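Local coordinates for protein RsfP (Uncultured bacterium, PDB 4GLJ) that probably catalyses the phosphate-dependent cleavage of methylthioadenosine to adenine and a methylthioribose phosphate, and binds the dye rhodamine B, at residues A14-I19 against L259-Q264; V36-P41 against K86-R91; D47-G52 against I82-T87; T63-G68 against S74-R79; D131-H136 against T290-L295. All coordinates share one frame; numbering follows the deposited sequence. Where two conformers were deposited one is given.

Contact 1: residues A14-I19 against L259-Q264; sequences ADIAII and LIASEQ
Ile16 lays its CD1 methyl against the CG2 branch of Ile260, with Ile16 CD1 and Ile260 CG2 3.7 Å apart, and CG1 of Ile16 lies almost as close to that CG2. The two isoleucines meet at a slant, so that one branch of the helix residue sits against the outer end of the strand residue. CG1 of Ile16 stands opposite its own carbonyl carbon (chi1 -59°), which carries the delta methyl away from the strand and up to the last turns of helix 237-263. The same CD1 also comes near the CB of Ala261, 4.4 Å from Ile16 CD1.

This is a contact between a strand of the central sheet and a helix that packs on it, an association expected in an alpha/beta fold of the phosphorylase superfamily. Strand 16-20 runs parallel to both strand 57-63 and strand 92-101, and these flanks share the helix end: Val57 touches Ile16 and Ala261, while Tyr92 touches Ile260. Helix 145-157 meets Ile260 as well, through Ile150.

At the start of the strand, Asp15 stands beside the end of the helix, near Gln264, which has left helical geometry with a positive phi. The firm partner of Asp15 is Arg91, which forms a salt bridge with OD1. Apolar carbon therefore joins the segments where the isoleucines are buried, whereas the acid is held by an arginine outside them; the isoleucine methyls probably supply much of the attachment of helix to strand through close apolar fit.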
# COMPACT_ATOMS: atom_id res chain seq x y z
N ALA A 14 -19.99 13.09 -26.16
CA ALA A 14 -20.34 11.70 -26.21
C ALA A 14 -20.94 11.38 -24.88
O ALA A 14 -20.55 11.91 -23.86
CB ALA A 14 -19.16 10.82 -26.49
N ASP A 15 -21.93 10.53 -24.89
CA ASP A 15 -22.61 10.20 -23.66
C ASP A 15 -21.94 8.95 -23.08
O ASP A 15 -22.14 8.63 -21.90
CB ASP A 15 -24.03 9.87 -24.08
CG ASP A 15 -24.95 9.63 -22.92
OD1 ASP A 15 -25.04 10.51 -22.04
OD2 ASP A 15 -25.66 8.57 -22.94
N ILE A 16 -21.25 8.21 -23.94
CA ILE A 16 -20.78 6.86 -23.64
C ILE A 16 -19.31 6.76 -24.04
O ILE A 16 -18.95 7.27 -25.12
CB ILE A 16 -21.53 5.81 -24.50
CG1 ILE A 16 -23.04 5.89 -24.24
CG2 ILE A 16 -20.98 4.38 -24.17
CD1 ILE A 16 -23.87 5.15 -25.31
N ALA A 17 -18.48 6.15 -23.18
CA ALA A 17 -17.06 5.95 -23.46
C ALA A 17 -16.66 4.54 -23.21
O ALA A 17 -17.14 3.86 -22.30
CB ALA A 17 -16.22 6.92 -22.65
N ILE A 18 -15.75 4.06 -24.05
CA ILE A 18 -15.16 2.77 -23.85
C ILE A 18 -13.67 3.02 -23.53
O ILE A 18 -12.96 3.72 -24.30
CB ILE A 18 -15.25 1.93 -25.12
CG1 ILE A 18 -16.71 1.84 -25.65
CG2 ILE A 18 -14.60 0.55 -24.96
CD1 ILE A 18 -17.66 1.21 -24.62
N ILE A 19 -13.19 2.40 -22.43
CA ILE A 19 -11.78 2.51 -22.07
C ILE A 19 -11.24 1.15 -22.35
O ILE A 19 -11.62 0.14 -21.74
CB ILE A 19 -11.51 2.91 -20.57
CG1 ILE A 19 -12.15 4.25 -20.28
CG2 ILE A 19 -9.98 2.87 -20.32
CD1 ILE A 19 -11.98 4.74 -18.84
N LEU A 259 -27.63 -0.86 -26.11
CA LEU A 259 -28.52 -0.91 -24.98
C LEU A 259 -28.45 0.34 -24.11
O LEU A 259 -29.48 0.77 -23.57
CB LEU A 259 -28.20 -2.15 -24.14
CG LEU A 259 -28.59 -3.43 -24.88
CD1 LEU A 259 -27.99 -4.69 -24.24
CD2 LEU A 259 -30.10 -3.58 -25.02
N ILE A 260 -27.23 0.88 -23.92
CA ILE A 260 -27.10 2.04 -23.09
C ILE A 260 -27.81 3.19 -23.80
O ILE A 260 -28.50 3.98 -23.15
CB ILE A 260 -25.62 2.40 -22.88
CG1 ILE A 260 -24.91 1.27 -22.04
CG2 ILE A 260 -25.49 3.78 -22.28
CD1 ILE A 260 -23.40 1.52 -21.99
N ALA A 261 -27.61 3.30 -25.12
CA ALA A 261 -28.19 4.40 -25.86
C ALA A 261 -29.71 4.35 -25.78
O ALA A 261 -30.36 5.39 -25.66
CB ALA A 261 -27.73 4.41 -27.32
N SER A 262 -30.29 3.15 -25.83
CA SER A 262 -31.78 3.12 -25.91
C SER A 262 -32.38 3.18 -24.50
O SER A 262 -33.47 3.72 -24.32
CB SER A 262 -32.31 1.91 -26.69
OG SER A 262 -31.77 0.71 -26.17
N GLU A 263 -31.65 2.66 -23.51
CA GLU A 263 -32.24 2.47 -22.18
C GLU A 263 -31.89 3.62 -21.26
O GLU A 263 -32.70 3.98 -20.41
CB GLU A 263 -31.91 1.09 -21.59
CG GLU A 263 -32.54 -0.09 -22.36
CD GLU A 263 -32.01 -1.46 -21.91
OE1 GLU A 263 -31.28 -1.52 -20.90
OE2 GLU A 263 -32.33 -2.51 -22.53
N GLN A 264 -30.71 4.22 -21.42
CA GLN A 264 -30.34 5.41 -20.64
C GLN A 264 -30.61 5.24 -19.11
O GLN A 264 -31.22 6.08 -18.49
CB GLN A 264 -31.10 6.61 -21.26
CG GLN A 264 -30.25 7.83 -21.59
CD GLN A 264 -29.33 7.62 -22.76
OE1 GLN A 264 -28.35 6.86 -22.68
NE2 GLN A 264 -29.62 8.30 -23.86

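Contact 2: residues V36-P41 against K86-R91; sequences VKIETP and KTLGVR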
# COMPACT_ATOMS: atom_id res chain seq x y z
N VAL A 36 -9.51 13.57 -30.81
CA VAL A 36 -9.46 14.87 -30.13
C VAL A 36 -8.36 14.80 -29.07
O VAL A 36 -8.24 13.79 -28.35
CB VAL A 36 -10.83 15.32 -29.56
CG1 VAL A 36 -11.84 15.53 -30.71
CG2 VAL A 36 -11.37 14.31 -28.57
N LYS A 37 -7.52 15.84 -29.04
CA LYS A 37 -6.51 15.98 -28.00
C LYS A 37 -7.17 16.89 -26.98
O LYS A 37 -7.64 17.96 -27.31
CB LYS A 37 -5.23 16.64 -28.55
CG LYS A 37 -4.00 16.39 -27.66
CD LYS A 37 -2.76 17.13 -28.17
CE LYS A 37 -1.96 16.28 -29.17
NZ LYS A 37 -1.82 14.88 -28.63
N ILE A 38 -7.28 16.41 -25.75
CA ILE A 38 -7.94 17.16 -24.70
C ILE A 38 -6.85 17.53 -23.69
O ILE A 38 -6.10 16.65 -23.27
CB ILE A 38 -9.06 16.32 -24.07
CG1 ILE A 38 -10.15 16.07 -25.12
CG2 ILE A 38 -9.61 17.01 -22.83
CD1 ILE A 38 -11.21 15.06 -24.75
N GLU A 39 -6.72 18.81 -23.33
CA GLU A 39 -5.84 19.22 -22.25
C GLU A 39 -6.61 19.08 -20.94
O GLU A 39 -7.85 19.25 -20.92
CB GLU A 39 -5.38 20.65 -22.42
CG GLU A 39 -4.75 20.98 -23.79
CD GLU A 39 -3.26 20.59 -23.90
OE1 GLU A 39 -2.88 19.49 -23.42
OE2 GLU A 39 -2.48 21.41 -24.47
N THR A 40 -5.96 18.61 -19.87
CA THR A 40 -6.66 18.60 -18.60
C THR A 40 -5.74 19.22 -17.54
O THR A 40 -4.51 19.37 -17.76
CB THR A 40 -7.12 17.21 -18.11
OG1 THR A 40 -6.03 16.57 -17.43
CG2 THR A 40 -7.74 16.29 -19.24
N PRO A 41 -6.33 19.59 -16.38
CA PRO A 41 -5.49 20.05 -15.28
C PRO A 41 -4.54 18.96 -14.75
O PRO A 41 -3.64 19.29 -13.96
CB PRO A 41 -6.51 20.49 -14.21
CG PRO A 41 -7.77 20.79 -14.99
CD PRO A 41 -7.77 19.73 -16.06
N LYS A 86 -15.03 13.16 -18.79
CA LYS A 86 -15.95 14.16 -18.24
C LYS A 86 -16.16 15.41 -19.08
O LYS A 86 -17.31 15.83 -19.27
CB LYS A 86 -15.55 14.56 -16.79
CG LYS A 86 -16.65 15.39 -16.15
CD LYS A 86 -17.89 14.47 -15.90
CE LYS A 86 -18.94 15.33 -15.17
NZ LYS A 86 -20.13 14.52 -14.73
N THR A 87 -15.11 16.00 -19.63
CA THR A 87 -15.27 17.18 -20.44
C THR A 87 -16.07 16.90 -21.72
O THR A 87 -16.64 17.83 -22.31
CB THR A 87 -13.94 17.86 -20.84
OG1 THR A 87 -13.24 17.05 -21.80
CG2 THR A 87 -13.07 18.16 -19.61
N LEU A 88 -16.15 15.64 -22.13
CA LEU A 88 -16.92 15.32 -23.38
C LEU A 88 -18.40 15.11 -23.04
O LEU A 88 -19.22 14.90 -23.92
CB LEU A 88 -16.31 14.05 -24.02
CG LEU A 88 -14.91 14.24 -24.66
CD1 LEU A 88 -14.23 12.93 -25.06
CD2 LEU A 88 -15.08 15.15 -25.88
N GLY A 89 -18.73 15.09 -21.75
CA GLY A 89 -20.09 14.86 -21.27
C GLY A 89 -20.45 13.40 -21.09
O GLY A 89 -21.62 13.03 -21.02
N VAL A 90 -19.44 12.55 -20.98
CA VAL A 90 -19.68 11.11 -20.85
C VAL A 90 -20.40 10.87 -19.53
O VAL A 90 -20.03 11.41 -18.48
CB VAL A 90 -18.31 10.35 -20.87
CG1 VAL A 90 -18.44 8.88 -20.47
CG2 VAL A 90 -17.69 10.52 -22.27
N ARG A 91 -21.44 10.07 -19.61
CA ARG A 91 -22.27 9.73 -18.47
C ARG A 91 -22.09 8.24 -18.16
O ARG A 91 -22.42 7.80 -17.07
CB ARG A 91 -23.74 10.02 -18.84
CG ARG A 91 -23.97 11.52 -19.08
CD ARG A 91 -25.33 11.79 -19.70
NE ARG A 91 -26.37 11.19 -18.90
CZ ARG A 91 -27.30 10.37 -19.34
NH1 ARG A 91 -27.40 10.07 -20.62
NH2 ARG A 91 -28.14 9.87 -18.48
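The CD1 methyl of Ile38 rests against the branched end of Leu88, 3.7 Å from Leu88 CD1 and almost as near to its CG, while the two side chains cross at a slant. A second branch serves the neighbouring residue: CG2 of Ile38 lies 3.8 Å from OG1 of Thr87, the two side chains lying alongside and pointing opposite ways. That hydroxyl is engaged in its own helix, bonded to the carbonyl oxygen of Ala84, and so presents itself to the isoleucine while still satisfied. Its chi1 of 71° places OG1 between the backbone N and the carbonyl carbon, turned back to reach Ala84.

Just beyond, the chain leaves helix 78-87 through a Schellman motif, in which Gly89 takes a positive phi (87°) and its N bonds to the carbonyl oxygen of Lys86 at 3.0 Å. A side chain at Gly89 would be pressed against the preceding carbonyl oxygen. The turn redirects the backbone toward strand 92-101, and Leu88 is held there by a backbone bond to Ala14. On the other side, Ile38 belongs to the loop following strand 33-36, with Ile49 touching both Ile38 and Leu88 from strand 49-54.

Contact 3: residues D47-G52 against I82-T87; sequences DDIVLG and IYALKT
A buried, wholly apolar contact joins the beginning of strand 49-54 to the last turns of helix 78-87, a strand-on-helix packing inside the phosphorylase-type alpha/beta fold. One methyl does the work on the strand side. CD1 of Ile49 meets CB of Ala84 at 3.7 Å and, more loosely, CD2 of Leu85 at 4.2 Å, so that it rests on two successive residues of the helix.

The extended isoleucine chain explains the reach: CG1 lies anti to the carbonyl carbon (chi1 -72°) and chi2 of 152° carries the delta methyl onward to the helix. The small CB of Ala84 permits a close approach, and Leu85, whose CB does not itself face the strand, brings CD2 in from the side. No hydrogen bond crosses between the segments. Along the helix backbone, Lys86 N bonds to Ile82 O at 2.9 Å and Thr87 N to Tyr83 O at the same length, while the polar ends of Tyr83 and Lys86 reach out of the helix, to the backbone of Ala294 and of Ala210 respectively.

Strand 49-54 is flanked antiparallel by strand 33-36 and by strand 57-63. From strand 57-63, Ala60 and Leu62 also touch Ile49. Leu85 reaches further, against Ala60 and against Ala17 and Ile19 of strand 16-20, and in this way helix 78-87 spans neighbouring strands of the sheet.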
# COMPACT_ATOMS: atom_id res chain seq x y z
N ASP A 47 -3.85 8.77 -24.58
CA ASP A 47 -3.71 8.96 -26.03
C ASP A 47 -4.82 9.92 -26.43
O ASP A 47 -5.72 10.20 -25.61
CB ASP A 47 -3.94 7.58 -26.67
CG ASP A 47 -3.66 7.54 -28.16
OD1 ASP A 47 -3.05 8.49 -28.74
OD2 ASP A 47 -4.11 6.51 -28.76
N ASP A 48 -4.80 10.41 -27.67
CA ASP A 48 -5.94 11.16 -28.21
C ASP A 48 -7.19 10.29 -28.08
O ASP A 48 -7.14 9.10 -28.28
CB ASP A 48 -5.70 11.48 -29.69
CG ASP A 48 -4.56 12.47 -29.90
OD1 ASP A 48 -4.11 13.13 -28.93
OD2 ASP A 48 -4.12 12.60 -31.04
N ILE A 49 -8.29 10.87 -27.62
CA ILE A 49 -9.54 10.17 -27.58
C ILE A 49 -10.16 10.09 -28.99
O ILE A 49 -10.22 11.10 -29.73
CB ILE A 49 -10.41 10.87 -26.54
CG1 ILE A 49 -9.83 10.52 -25.15
CG2 ILE A 49 -11.88 10.44 -26.63
CD1 ILE A 49 -10.14 11.61 -24.16
N VAL A 50 -10.52 8.88 -29.40
CA VAL A 50 -11.21 8.68 -30.69
C VAL A 50 -12.75 8.76 -30.52
O VAL A 50 -13.35 8.11 -29.65
CB VAL A 50 -10.86 7.36 -31.41
CG1 VAL A 50 -11.64 7.23 -32.73
CG2 VAL A 50 -9.37 7.28 -31.77
N LEU A 51 -13.38 9.61 -31.32
CA LEU A 51 -14.84 9.72 -31.37
C LEU A 51 -15.35 9.15 -32.68
O LEU A 51 -14.79 9.37 -33.75
CB LEU A 51 -15.33 11.16 -31.20
CG LEU A 51 -14.93 11.76 -29.84
CD1 LEU A 51 -14.90 13.27 -29.96
CD2 LEU A 51 -15.90 11.35 -28.78
N GLY A 52 -16.43 8.39 -32.59
CA GLY A 52 -17.01 7.82 -33.78
C GLY A 52 -18.42 7.39 -33.43
O GLY A 52 -18.80 7.47 -32.25
N ILE A 82 -10.02 10.33 -16.98
CA ILE A 82 -11.41 10.41 -16.50
C ILE A 82 -11.79 11.85 -16.64
O ILE A 82 -12.90 12.12 -17.06
CB ILE A 82 -11.47 9.89 -15.00
CG1 ILE A 82 -11.30 8.36 -14.94
CG2 ILE A 82 -12.81 10.28 -14.37
CD1 ILE A 82 -12.24 7.53 -15.81
N TYR A 83 -10.89 12.80 -16.34
CA TYR A 83 -11.26 14.20 -16.46
C TYR A 83 -11.61 14.53 -17.94
O TYR A 83 -12.62 15.22 -18.26
CB TYR A 83 -10.12 15.13 -16.02
CG TYR A 83 -10.56 16.59 -15.81
CD1 TYR A 83 -10.97 17.05 -14.55
CD2 TYR A 83 -10.60 17.52 -16.88
CE1 TYR A 83 -11.38 18.38 -14.35
CE2 TYR A 83 -11.01 18.85 -16.69
CZ TYR A 83 -11.40 19.26 -15.42
OH TYR A 83 -11.85 20.55 -15.21
N ALA A 84 -10.78 14.06 -18.85
CA ALA A 84 -11.02 14.30 -20.30
C ALA A 84 -12.41 13.75 -20.75
O ALA A 84 -13.12 14.40 -21.49
CB ALA A 84 -9.89 13.67 -21.10
N LEU A 85 -12.80 12.58 -20.24
CA LEU A 85 -14.05 11.94 -20.68
C LEU A 85 -15.19 12.76 -20.06
O LEU A 85 -16.18 13.02 -20.72
CB LEU A 85 -14.12 10.48 -20.24
CG LEU A 85 -13.13 9.54 -20.94
CD1 LEU A 85 -13.22 8.13 -20.39
CD2 LEU A 85 -13.36 9.52 -22.48
N LYS A 86 -15.03 13.16 -18.79
CA LYS A 86 -15.95 14.16 -18.24
C LYS A 86 -16.16 15.41 -19.08
O LYS A 86 -17.31 15.83 -19.27
CB LYS A 86 -15.55 14.56 -16.79
CG LYS A 86 -16.65 15.39 -16.15
CD LYS A 86 -17.89 14.47 -15.90
CE LYS A 86 -18.94 15.33 -15.17
NZ LYS A 86 -20.13 14.52 -14.73
N THR A 87 -15.11 16.00 -19.63
CA THR A 87 -15.27 17.18 -20.44
C THR A 87 -16.07 16.90 -21.72
O THR A 87 -16.64 17.83 -22.31
CB THR A 87 -13.94 17.86 -20.84
OG1 THR A 87 -13.24 17.05 -21.80
CG2 THR A 87 -13.07 18.16 -19.61

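Contact 4: residues T63-G68 against S74-R79; sequences TRHGQG and SEVPYR. With PO4 (phosphate ion), chain D.
The stem of Arg64 runs slantwise over Val76, with CG of the arginine 4.0 Å from CG1 of the valine, while CG2 of Val76 lies 3.8 Å from the carbonyl oxygen of Arg64. Beyond this apolar stem the arginine bends at chi3 (-62°) and presents its guanidinium edge-on to a phosphate ion: NH1 bonds to PO4 O4 at 2.8 Å. His65 turns its own ring edge to the ion, and its NE2 donates to the same O4 at 2.8 Å, with a longer, weak bond to O1. Two side chains thus share one phosphate oxygen.

The residues stand in a type I turn from Thr63 to Gly66, directly after strand 57-63, as part of a phosphate site that Thr199, Ser22 and Ala98 complete; the ion probably marks where the phosphate substrate of this phosphorylase family binds. An alanine in place of Arg64 would probably deprive O4 of one of its donors and Glu203, its salt-bridge partner, of its mate. His65 is steadied through ND1 by the carbonyl oxygen of Leu71 and stacks on His69; it also touches rhodamine B. Val76 also sets its CG1 over one face of the Tyr78 ring, 3.7 Å above its centre.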
# COMPACT_ATOMS: atom_id res chain seq x y z
N THR A 63 -7.69 4.39 -25.39
CA THR A 63 -6.80 3.23 -25.17
C THR A 63 -6.08 3.48 -23.92
O THR A 63 -5.24 4.38 -23.89
CB THR A 63 -5.72 3.14 -26.26
OG1 THR A 63 -6.38 3.18 -27.51
CG2 THR A 63 -4.99 1.83 -26.11
N ARG A 64 -6.38 2.71 -22.86
CA ARG A 64 -5.78 2.96 -21.59
C ARG A 64 -4.20 3.01 -21.57
O ARG A 64 -3.57 3.88 -20.89
CB ARG A 64 -6.32 1.86 -20.62
CG ARG A 64 -5.78 2.04 -19.25
CD ARG A 64 -6.26 0.98 -18.30
NE ARG A 64 -7.72 0.95 -18.10
CZ ARG A 64 -8.57 -0.02 -18.45
NH1 ARG A 64 -8.17 -1.07 -19.17
NH2 ARG A 64 -9.87 0.09 -18.15
N HIS A 65 -3.59 2.08 -22.29
CA HIS A 65 -2.10 1.96 -22.30
C HIS A 65 -1.41 2.79 -23.31
O HIS A 65 -0.19 2.76 -23.37
CB HIS A 65 -1.67 0.51 -22.44
CG HIS A 65 -2.05 -0.34 -21.25
ND1 HIS A 65 -1.37 -0.32 -20.10
CD2 HIS A 65 -3.15 -1.17 -21.04
CE1 HIS A 65 -1.94 -1.17 -19.20
NE2 HIS A 65 -3.05 -1.67 -19.77
N GLY A 66 -2.17 3.62 -24.04
CA GLY A 66 -1.69 4.44 -25.15
C GLY A 66 -1.44 3.66 -26.42
O GLY A 66 -1.46 2.42 -26.42
N GLN A 67 -1.14 4.38 -27.50
CA GLN A 67 -0.74 3.68 -28.72
C GLN A 67 0.55 2.88 -28.54
O GLN A 67 1.50 3.27 -27.83
CB GLN A 67 -0.71 4.62 -29.94
CG GLN A 67 -1.23 3.93 -31.22
CD GLN A 67 -2.44 3.02 -30.98
OE1 GLN A 67 -2.33 1.77 -30.99
NE2 GLN A 67 -3.61 3.63 -30.72
N GLY A 68 0.51 1.68 -29.09
CA GLY A 68 1.64 0.80 -29.02
C GLY A 68 1.77 0.17 -27.68
O GLY A 68 2.81 -0.44 -27.38
N SER A 74 0.89 1.22 -13.51
CA SER A 74 1.20 2.19 -12.48
C SER A 74 1.31 3.60 -13.05
O SER A 74 1.11 4.53 -12.33
CB SER A 74 2.57 1.90 -11.76
OG SER A 74 2.56 0.59 -11.19
N GLU A 75 1.65 3.78 -14.34
CA GLU A 75 1.92 5.14 -14.76
C GLU A 75 0.77 5.67 -15.67
O GLU A 75 0.87 6.75 -16.24
CB GLU A 75 3.30 5.23 -15.46
CG GLU A 75 3.23 4.48 -16.77
CD GLU A 75 4.64 4.37 -17.44
OE1 GLU A 75 5.55 5.18 -17.09
OE2 GLU A 75 4.78 3.53 -18.33
N VAL A 76 -0.30 4.91 -15.82
CA VAL A 76 -1.41 5.41 -16.64
C VAL A 76 -1.91 6.74 -16.03
O VAL A 76 -2.12 6.78 -14.78
CB VAL A 76 -2.48 4.35 -16.69
CG1 VAL A 76 -3.81 4.92 -17.27
CG2 VAL A 76 -2.00 3.16 -17.56
N PRO A 77 -2.19 7.77 -16.85
CA PRO A 77 -2.65 8.98 -16.21
C PRO A 77 -4.18 8.87 -15.94
O PRO A 77 -5.03 9.51 -16.65
CB PRO A 77 -2.34 10.07 -17.27
CG PRO A 77 -2.63 9.34 -18.59
CD PRO A 77 -2.17 7.92 -18.34
N TYR A 78 -4.53 8.17 -14.86
CA TYR A 78 -5.97 7.91 -14.61
C TYR A 78 -6.78 9.19 -14.43
O TYR A 78 -7.90 9.23 -14.92
CB TYR A 78 -6.09 7.05 -13.32
CG TYR A 78 -5.55 5.66 -13.53
CD1 TYR A 78 -6.30 4.71 -14.17
CD2 TYR A 78 -4.24 5.35 -13.12
CE1 TYR A 78 -5.77 3.44 -14.40
CE2 TYR A 78 -3.70 4.09 -13.36
CZ TYR A 78 -4.43 3.20 -14.04
OH TYR A 78 -3.94 1.96 -14.26
N ARG A 79 -6.29 10.19 -13.69
CA ARG A 79 -7.02 11.42 -13.47
C ARG A 79 -7.25 12.23 -14.75
O ARG A 79 -8.34 12.60 -14.99
CB ARG A 79 -6.33 12.28 -12.42
CG ARG A 79 -6.56 11.89 -10.97
CD ARG A 79 -5.77 12.77 -10.01
NE ARG A 79 -4.37 12.76 -10.36
CZ ARG A 79 -3.46 13.60 -9.93
NH1 ARG A 79 -3.75 14.56 -9.09
NH2 ARG A 79 -2.24 13.46 -10.35
P PO4 D . -5.80 -3.81 -18.81
O1 PO4 D . -4.46 -4.48 -18.76
O2 PO4 D . -6.53 -4.59 -19.87
O3 PO4 D . -6.35 -3.96 -17.44
O4 PO4 D . -5.72 -2.34 -19.22

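Contact 5: residues D131-H136 against T290-L295; sequences DGAVAH and TRLAAL
Arg291, on the last turn of helix 286-291, reaches across to Asp131 of the loop and donates from NH2 to the backbone oxygen of Asp131, the two atoms 2.9 Å apart. The bond is bent: its N-H...acceptor angle is 135°, and NH2 sits 48° out of the carbonyl plane. The arginine chain bends at chi3 (52°). Its guanidinium and the carboxylate of Asp131 are nearly parallel, and OD2 lies over one guanidinium face, 3.7 Å from NH1, a long salt bridge of charge alone. A water lies at the edge of the guanidinium, accepts from NH1 at 2.7 Å and donates to Asp131 O. A methionine in place of Arg291 would probably cost the Asp131 oxygen the NH2 bond, leave its carboxylate without the facing charge and take the NH1 donor from the water.

Leu292, the next residue, is the first to leave the helix, and its CD1 touches CB of Ala133 at 3.5 Å. Further on, Ala294 N is bonded to Tyr83 OH, which ties this end of the chain to helix 78-87. The loop also faces another copy of the protein: Asp131 N bonds to Glu75, and His136 ND1 to Pro177 O, both of the third subunit. Separately, His136 touches rhodamine B. A direct hydrogen bond and a bridging water, helped by a distant charge pair, hold Asp131, while Ala133 and Leu292 meet by methyl contact, so the loop's position beside a subunit interface probably depends on both.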
# COMPACT_ATOMS: atom_id res chain seq x y z
N ASP A 131 -5.75 19.25 -1.48
CA ASP A 131 -5.24 20.55 -1.88
C ASP A 131 -6.31 21.59 -2.11
O ASP A 131 -6.30 22.27 -3.17
CB ASP A 131 -4.34 20.41 -3.14
CG ASP A 131 -3.56 21.70 -3.44
OD1 ASP A 131 -3.31 22.53 -2.52
OD2 ASP A 131 -3.16 21.89 -4.62
N GLY A 132 -7.23 21.77 -1.14
CA GLY A 132 -8.25 22.82 -1.31
C GLY A 132 -9.73 22.38 -1.33
O GLY A 132 -10.60 23.21 -1.15
N ALA A 133 -10.00 21.09 -1.49
CA ALA A 133 -11.38 20.58 -1.57
C ALA A 133 -11.41 19.19 -0.95
O ALA A 133 -10.51 18.39 -1.24
CB ALA A 133 -11.79 20.48 -3.01
N VAL A 134 -12.41 18.91 -0.12
CA VAL A 134 -12.55 17.60 0.56
C VAL A 134 -13.90 17.01 0.11
O VAL A 134 -14.96 17.72 0.14
CB VAL A 134 -12.60 17.82 2.12
CG1 VAL A 134 -12.87 16.51 2.90
CG2 VAL A 134 -11.31 18.48 2.63
N ALA A 135 -13.87 15.74 -0.28
CA ALA A 135 -15.09 15.00 -0.67
C ALA A 135 -14.84 13.55 -0.36
O ALA A 135 -13.71 13.01 -0.53
CB ALA A 135 -15.37 15.14 -2.18
N HIS A 136 -15.90 12.86 0.05
CA HIS A 136 -15.78 11.43 0.38
C HIS A 136 -16.87 10.63 -0.32
O HIS A 136 -17.90 10.40 0.24
CB HIS A 136 -15.91 11.28 1.89
CG HIS A 136 -14.75 11.85 2.66
ND1 HIS A 136 -13.53 11.21 2.75
CD2 HIS A 136 -14.61 13.06 3.33
CE1 HIS A 136 -12.69 11.99 3.46
NE2 HIS A 136 -13.36 13.09 3.85
N THR A 290 -10.86 25.88 -10.42
CA THR A 290 -10.46 25.81 -11.81
C THR A 290 -10.02 24.39 -12.07
O THR A 290 -10.41 23.80 -13.08
CB THR A 290 -9.30 26.79 -12.13
OG1 THR A 290 -9.68 28.13 -11.75
CG2 THR A 290 -8.94 26.74 -13.61
N ARG A 291 -9.23 23.82 -11.17
CA ARG A 291 -8.73 22.45 -11.34
C ARG A 291 -9.92 21.45 -11.32
O ARG A 291 -9.89 20.40 -11.96
CB ARG A 291 -7.77 22.13 -10.18
CG ARG A 291 -6.92 20.88 -10.37
CD ARG A 291 -5.90 20.62 -9.25
NE ARG A 291 -6.53 20.61 -7.92
CZ ARG A 291 -6.41 21.59 -7.03
NH1 ARG A 291 -5.65 22.69 -7.25
NH2 ARG A 291 -7.04 21.47 -5.89
N LEU A 292 -10.93 21.73 -10.52
CA LEU A 292 -12.03 20.76 -10.40
C LEU A 292 -13.23 21.07 -11.26
O LEU A 292 -14.29 20.40 -11.12
CB LEU A 292 -12.51 20.70 -8.94
CG LEU A 292 -11.43 20.27 -7.90
CD1 LEU A 292 -12.10 20.32 -6.50
CD2 LEU A 292 -10.89 18.88 -8.26
N ALA A 293 -13.09 22.08 -12.13
CA ALA A 293 -14.26 22.67 -12.80
C ALA A 293 -15.24 21.64 -13.40
O ALA A 293 -16.45 21.66 -13.12
CB ALA A 293 -13.79 23.67 -13.85
N ALA A 294 -14.73 20.75 -14.26
CA ALA A 294 -15.61 19.75 -14.94
C ALA A 294 -16.37 18.78 -14.00
O ALA A 294 -17.37 18.18 -14.40
CB ALA A 294 -14.83 18.94 -15.95
N LEU A 295 -15.93 18.64 -12.74
CA LEU A 295 -16.51 17.68 -11.81
C LEU A 295 -17.58 18.33 -10.96
O LEU A 295 -18.39 17.65 -10.33
CB LEU A 295 -15.45 17.15 -10.84
CG LEU A 295 -14.13 16.72 -11.46
CD1 LEU A 295 -13.12 16.37 -10.36
CD2 LEU A 295 -14.34 15.56 -12.45
O HOH W 1 -5.37 24.50 -5.32

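Contacts 2, 3 and 4 all use helix 78-87 with the chain running into or out of it; contacts 2 and 3, whose centres lie about 5 Å apart, share Lys86 and Thr87. Contact 4 takes the other end of that helix, about 12 Å from contact 3 between centres. Contact 1, whose segments enclose these three in sequence, joins the same sheet as contact 3 and touches contact 2 through Asp15 and Arg91. Contact 5 opens after contacts 2 to 4 have closed, its segments alternating with those of contact 1, about 26 Å away between centres; it touches contacts 2 and 3 through Ala294. The helix thus links the sheet core, the phosphate site and the C-terminal segment 290-295, which packs on the loop 131-136 that meets a neighbouring subunit.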